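Local structure of beta-lactamase (Serratia marcescens, 5GWA) at residues A[54-59]-A[130-135]; A[224-229]-A[252-257]. The protein probably hydrolyses beta-lactam antibiotics to substituted beta-amino acids as a class A extended-spectrum enzyme and is captured here with the inhibitor avibactam. All coordinates share one frame; numbering follows the deposited sequence.

Interaction 1: A[54-59]-A[130-135]; sequences ALAVLD and HNFISK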
loop_
_atom_site.group_PDB
_atom_site.type_symbol
_atom_site.label_atom_id
_atom_site.label_comp_id
_atom_site.label_asym_id
_atom_site.label_seq_id
_atom_site.Cartn_x
_atom_site.Cartn_y
_atom_site.Cartn_z
ATOM N N ALA A 54 -9.981 -15.843 6.738
ATOM C CA ALA A 54 -11.376 -15.496 6.908
ATOM C C ALA A 54 -12.162 -16.730 7.358
ATOM O O ALA A 54 -13.004 -16.638 8.253
ATOM C CB ALA A 54 -11.941 -14.898 5.657
ATOM N N LEU A 55 -11.871 -17.868 6.752
ATOM C CA LEU A 55 -12.459 -19.141 7.226
ATOM C C LEU A 55 -12.211 -19.344 8.704
ATOM O O LEU A 55 -13.160 -19.635 9.442
ATOM C CB LEU A 55 -11.890 -20.337 6.466
ATOM C CG LEU A 55 -12.195 -20.417 4.975
ATOM C CD1 LEU A 55 -11.450 -21.576 4.360
ATOM C CD2 LEU A 55 -13.665 -20.542 4.668
ATOM N N ALA A 56 -10.962 -19.205 9.152
ATOM C CA ALA A 56 -10.644 -19.477 10.551
ATOM C C ALA A 56 -11.338 -18.444 11.451
ATOM O O ALA A 56 -11.788 -18.755 12.556
ATOM C CB ALA A 56 -9.149 -19.472 10.769
ATOM N N VAL A 57 -11.275 -17.180 11.055
ATOM C CA VAL A 57 -11.972 -16.142 11.823
ATOM C C VAL A 57 -13.465 -16.391 11.969
ATOM O O VAL A 57 -14.030 -16.282 13.073
ATOM C CB VAL A 57 -11.730 -14.769 11.185
ATOM C CG1 VAL A 57 -12.581 -13.692 11.826
ATOM C CG2 VAL A 57 -10.274 -14.436 11.322
ATOM N N LEU A 58 -14.138 -16.709 10.871
ATOM C CA LEU A 58 -15.586 -16.840 10.923
ATOM C C LEU A 58 -15.964 -18.094 11.690
ATOM O O LEU A 58 -17.009 -18.118 12.295
ATOM C CB LEU A 58 -16.185 -16.875 9.515
ATOM C CG LEU A 58 -16.152 -15.509 8.840
ATOM C CD1 LEU A 58 -16.383 -15.671 7.333
ATOM C CD2 LEU A 58 -17.188 -14.566 9.444
ATOM N N ASP A 59 -15.134 -19.123 11.621
ATOM C CA ASP A 59 -15.338 -20.329 12.448
ATOM C C ASP A 59 -15.276 -19.966 13.924
ATOM O O ASP A 59 -16.060 -20.492 14.743
ATOM C CB ASP A 59 -14.325 -21.410 12.132
ATOM C CG ASP A 59 -14.477 -22.637 13.022
ATOM O OD1 ASP A 59 -15.452 -23.382 12.792
ATOM O OD2 ASP A 59 -13.543 -22.934 13.781
ATOM N N HIS A 130 -3.019 -22.024 10.193
ATOM C CA HIS A 130 -2.350 -23.153 9.574
ATOM C C HIS A 130 -2.972 -24.450 10.055
ATOM O O HIS A 130 -3.282 -25.321 9.260
ATOM C CB HIS A 130 -0.880 -23.111 9.934
ATOM C CG HIS A 130 -0.110 -24.289 9.449
ATOM N ND1 HIS A 130 0.458 -24.341 8.193
ATOM C CD2 HIS A 130 0.039 -25.527 9.972
ATOM C CE1 HIS A 130 1.040 -25.512 8.019
ATOM N NE2 HIS A 130 0.730 -26.278 9.052
ATOM N N ASN A 131 -3.091 -24.600 11.361
ATOM C CA ASN A 131 -3.681 -25.830 11.904
ATOM C C ASN A 131 -5.147 -26.009 11.523
ATOM O O ASN A 131 -5.588 -27.114 11.226
ATOM C CB ASN A 131 -3.539 -25.842 13.424
ATOM C CG ASN A 131 -2.117 -26.047 13.865
ATOM O OD1 ASN A 131 -1.299 -26.546 13.110
ATOM N ND2 ASN A 131 -1.845 -25.788 15.147
ATOM N N PHE A 132 -5.910 -24.936 11.584
ATOM C CA PHE A 132 -7.316 -24.968 11.249
ATOM C C PHE A 132 -7.495 -25.543 9.860
ATOM O O PHE A 132 -8.353 -26.384 9.598
ATOM C CB PHE A 132 -7.920 -23.566 11.352
ATOM C CG PHE A 132 -9.317 -23.476 10.856
ATOM C CD1 PHE A 132 -10.363 -23.957 11.605
ATOM C CD2 PHE A 132 -9.573 -23.067 9.555
ATOM C CE1 PHE A 132 -11.643 -23.963 11.108
ATOM C CE2 PHE A 132 -10.863 -22.949 9.104
ATOM C CZ PHE A 132 -11.902 -23.396 9.873
ATOM N N ILE A 133 -6.719 -25.009 8.928
ATOM C CA ILE A 133 -6.814 -25.452 7.555
ATOM C C ILE A 133 -6.412 -26.918 7.426
ATOM O O ILE A 133 -7.139 -27.701 6.789
ATOM C CB ILE A 133 -5.928 -24.575 6.640
ATOM C CG1 ILE A 133 -6.487 -23.144 6.589
ATOM C CG2 ILE A 133 -5.876 -25.152 5.220
ATOM C CD1 ILE A 133 -7.894 -22.970 6.083
ATOM N N SER A 134 -5.274 -27.282 8.007
ATOM C CA SER A 134 -4.805 -28.658 7.990
ATOM C C SER A 134 -5.899 -29.607 8.492
ATOM O O SER A 134 -6.124 -30.695 7.914
ATOM C CB SER A 134 -3.555 -28.824 8.842
ATOM O OG SER A 134 -3.151 -30.187 8.809
ATOM N N LYS A 135 -6.605 -29.188 9.529
ATOM C CA LYS A 135 -7.613 -30.076 10.144
ATOM C C LYS A 135 -8.926 -30.183 9.393
ATOM O O LYS A 135 -9.724 -31.109 9.643
ATOM C CB LYS A 135 -7.875 -29.651 11.581
ATOM C CG LYS A 135 -6.667 -29.811 12.469
ATOM C CD LYS A 135 -6.607 -31.230 13.026
ATOM C CE LYS A 135 -5.345 -31.451 13.834
ATOM N NZ LYS A 135 -5.296 -32.854 14.341
#
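In the helical part of the class A beta-lactamase fold, F132 of helix 126-135 reaches across to A56 and its neighbours on helix 49-63, which begins just after S47 of the inhibitor pocket. The two helix segments run almost perpendicular, at 91°, with their axes 9.7 Å apart. What joins them is essentially one phenyl ring. F132 carries CG anti to its backbone N; this chi1 of 172° points CG at helix 49-63, and the ring lies against A56 and D59. The CA of A56 stands over one face, 4.0 Å from the ring centroid and displaced toward the CD2-CE2 rim, a CH-pi contact. On that same rim A56 CB lies 3.8 Å from F132 CD2, and L55 CB approaches F132 CE2 to 3.9 Å from an oblique direction.

At the CE1 end, on the same side of the ring plane as A56 CA, the D59 carboxylate crosses the ring obliquely, the two planes 37° apart, and OD2 comes to 3.4 Å from F132 CE1. Its other oxygen, OD1, is salt-bridged to K63 one turn further on, so the group is held from its own helix while it borders the ring. I179 also packs on F132, and L170 of helix 164-175 touches both L55 and I133. Beside the ring contact these two aliphatic chains cross at about a right angle, and L55 CD1 meets I133 CD1 at 4.2 Å.

Interaction 2: A[224-229]-A[252-257]; sequences KGITAA and DSSEKS. With NA (sodium ion), chain B; NA (sodium ion), chain X.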
loop_
_atom_site.group_PDB
_atom_site.type_symbol
_atom_site.label_atom_id
_atom_site.label_comp_id
_atom_site.label_asym_id
_atom_site.label_seq_id
_atom_site.Cartn_x
_atom_site.Cartn_y
_atom_site.Cartn_z
ATOM N N LYS A 224 16.132 -8.045 -9.620
ATOM C CA LYS A 224 16.435 -8.852 -10.803
ATOM C C LYS A 224 15.293 -8.927 -11.797
ATOM O O LYS A 224 15.347 -9.702 -12.733
ATOM C CB LYS A 224 16.829 -10.277 -10.391
ATOM C CG LYS A 224 18.067 -10.347 -9.517
ATOM C CD LYS A 224 19.317 -10.567 -10.358
ATOM C CE LYS A 224 20.570 -10.066 -9.651
ATOM N NZ LYS A 224 21.722 -9.985 -10.597
ATOM N N GLY A 225 14.213 -8.198 -11.559
ATOM C CA GLY A 225 13.120 -8.188 -12.500
ATOM C C GLY A 225 12.132 -9.339 -12.315
ATOM O O GLY A 225 11.273 -9.549 -13.150
ATOM N N ILE A 226 12.221 -10.032 -11.195
ATOM C CA ILE A 226 11.317 -11.166 -10.927
ATOM C C ILE A 226 10.142 -10.746 -10.032
ATOM O O ILE A 226 10.342 -10.233 -8.946
ATOM C CB ILE A 226 12.085 -12.289 -10.220
ATOM C CG1 ILE A 226 13.300 -12.674 -11.058
ATOM C CG2 ILE A 226 11.197 -13.500 -9.973
ATOM C CD1 ILE A 226 12.924 -13.265 -12.395
ATOM N N THR A 227 8.930 -11.007 -10.508
ATOM C CA THR A 227 7.738 -10.867 -9.700
ATOM C C THR A 227 7.354 -12.264 -9.130
ATOM O O THR A 227 6.891 -13.144 -9.856
ATOM C CB THR A 227 6.618 -10.281 -10.530
ATOM O OG1 THR A 227 7.059 -9.016 -11.109
ATOM C CG2 THR A 227 5.437 -10.002 -9.657
ATOM N N ALA A 228 7.515 -12.398 -7.822
ATOM C CA ALA A 228 7.326 -13.690 -7.166
ATOM C C ALA A 228 5.939 -14.284 -7.364
ATOM O O ALA A 228 5.804 -15.488 -7.479
ATOM C CB ALA A 228 7.616 -13.585 -5.695
ATOM N N ALA A 229 4.906 -13.443 -7.268
ATOM C CA ALA A 229 3.521 -13.922 -7.244
ATOM C C ALA A 229 2.547 -12.963 -7.920
ATOM O O ALA A 229 2.553 -11.770 -7.643
ATOM C CB ALA A 229 3.074 -14.183 -5.822
ATOM N N ASP A 252 7.397 -16.415 -9.828
ATOM C CA ASP A 252 8.772 -16.152 -10.239
ATOM C C ASP A 252 8.884 -15.720 -11.687
ATOM O O ASP A 252 9.514 -16.359 -12.526
ATOM C CB ASP A 252 9.628 -17.369 -9.920
ATOM C CG ASP A 252 9.730 -17.616 -8.432
ATOM O OD1 ASP A 252 9.404 -16.704 -7.639
ATOM O OD2 ASP A 252 10.236 -18.705 -8.060
ATOM N N SER A 253 8.087 -14.702 -12.015
ATOM C CA SER A 253 7.911 -14.305 -13.375
ATOM C C SER A 253 8.829 -13.163 -13.788
ATOM O O SER A 253 8.980 -12.175 -13.083
ATOM C CB SER A 253 6.467 -13.871 -13.590
ATOM O OG SER A 253 6.247 -13.450 -14.922
ATOM N N SER A 254 9.443 -13.373 -14.941
ATOM C CA SER A 254 10.172 -12.323 -15.636
ATOM C C SER A 254 9.295 -11.459 -16.505
ATOM O O SER A 254 9.790 -10.504 -17.119
ATOM C CB SER A 254 11.296 -12.972 -16.469
ATOM O OG SER A 254 12.307 -13.422 -15.589
ATOM N N GLU A 255 8.013 -11.780 -16.609
ATOM C CA GLU A 255 7.093 -11.030 -17.471
ATOM C C GLU A 255 6.539 -9.803 -16.753
ATOM O O GLU A 255 6.535 -9.716 -15.538
ATOM C CB GLU A 255 5.926 -11.874 -17.913
ATOM C CG GLU A 255 6.280 -13.192 -18.564
ATOM C CD GLU A 255 6.708 -13.106 -20.020
ATOM O OE1 GLU A 255 6.634 -12.018 -20.624
ATOM O OE2 GLU A 255 7.135 -14.148 -20.577
ATOM N N LYS A 256 6.143 -8.811 -17.529
ATOM C CA LYS A 256 5.559 -7.628 -16.943
ATOM C C LYS A 256 4.162 -7.933 -16.402
ATOM O O LYS A 256 3.517 -8.896 -16.812
ATOM C CB LYS A 256 5.563 -6.504 -17.972
ATOM C CG LYS A 256 6.994 -6.174 -18.371
ATOM C CD LYS A 256 7.250 -4.680 -18.427
ATOM C CE LYS A 256 6.398 -3.996 -19.477
ATOM N NZ LYS A 256 6.294 -2.530 -19.223
ATOM N N SER A 257 3.651 -7.001 -15.600
ATOM C CA SER A 257 2.401 -7.213 -14.882
ATOM C C SER A 257 1.208 -7.408 -15.804
ATOM O O SER A 257 0.359 -8.261 -15.583
ATOM C CB SER A 257 2.163 -6.064 -13.922
ATOM O OG SER A 257 1.973 -4.848 -14.625
HETATM NA NA NA B . 8.399 -9.202 -13.508
HETATM NA NA NA X . 2.262 -9.107 -8.768
HETATM O O HOH W 1 11.898 -8.947 -15.863
HETATM O O HOH W 2 8.620 -6.677 -14.164
#
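The flat groups where T227 meets S253 are peptide carbonyls. T227 N lies in the plane of the S253 carbonyl and bonds its O at 2.8 Å; the CA-H of I226 shares that oxygen, with I226 CA 3.3 Å from S253 O. The returning bonds come from above their planes: S253 N stands 44° out of the T227 carbonyl plane, and D252 N bonds A228 O at 3.0 Å from 54° out of its carbonyl plane. D252 and S253 both face T227, a G1 beta bulge at the open end of the hairpin of strands 227-237 and 243-253, with D252 in a left-handed backbone conformation. The carboxylate of D252 extends past A228, and its OD1 is bonded to Y158.

The two branches of I226 touch 252-257 at different places: CG2 rests 3.6 Å from D252 CA, and CD1 sits 3.3 Å from S254 OG. Beyond the bulge, S253 OG accepts from E255 N at 3.0 Å, making an ST turn, and is also bonded to N260.

T227 has OG1 beside its backbone N (chi1 -56°), where it binds a sodium ion at 2.8 Å and is also hydrogen-bonded to T221 OG1. G225 O, E255 O and a water also coordinate this ion, while a second water bridges G225 O and S254 O. Another sodium is bound by A229 O. The first ion thus bridges the two segments, with G225 O and T227 OG1 on one and E255 O on the other; these protein ligands are neutral oxygens, which the ion probably polarises.

Overall arrangement
Following the chain from the N terminus, S47 comes just ahead of helix 49-63, which carries K50, and 70 residues, about half of them helical, with W84, S111 and N113 of the inhibitor pocket among them, pass before interaction 1 closes the loop on helix 126-135. The chain then supplies E147 and strand 212-218, with K215 at the pocket, before interaction 2 opens. That contact closes a much shorter loop, a hairpin within the five-stranded sheet, just before helix 257-276. The two loops follow in series and neither nest nor cross. Their centres lie 30 Å apart on opposite sides of the chain's centre: one ties helix to helix, the other strand to strand.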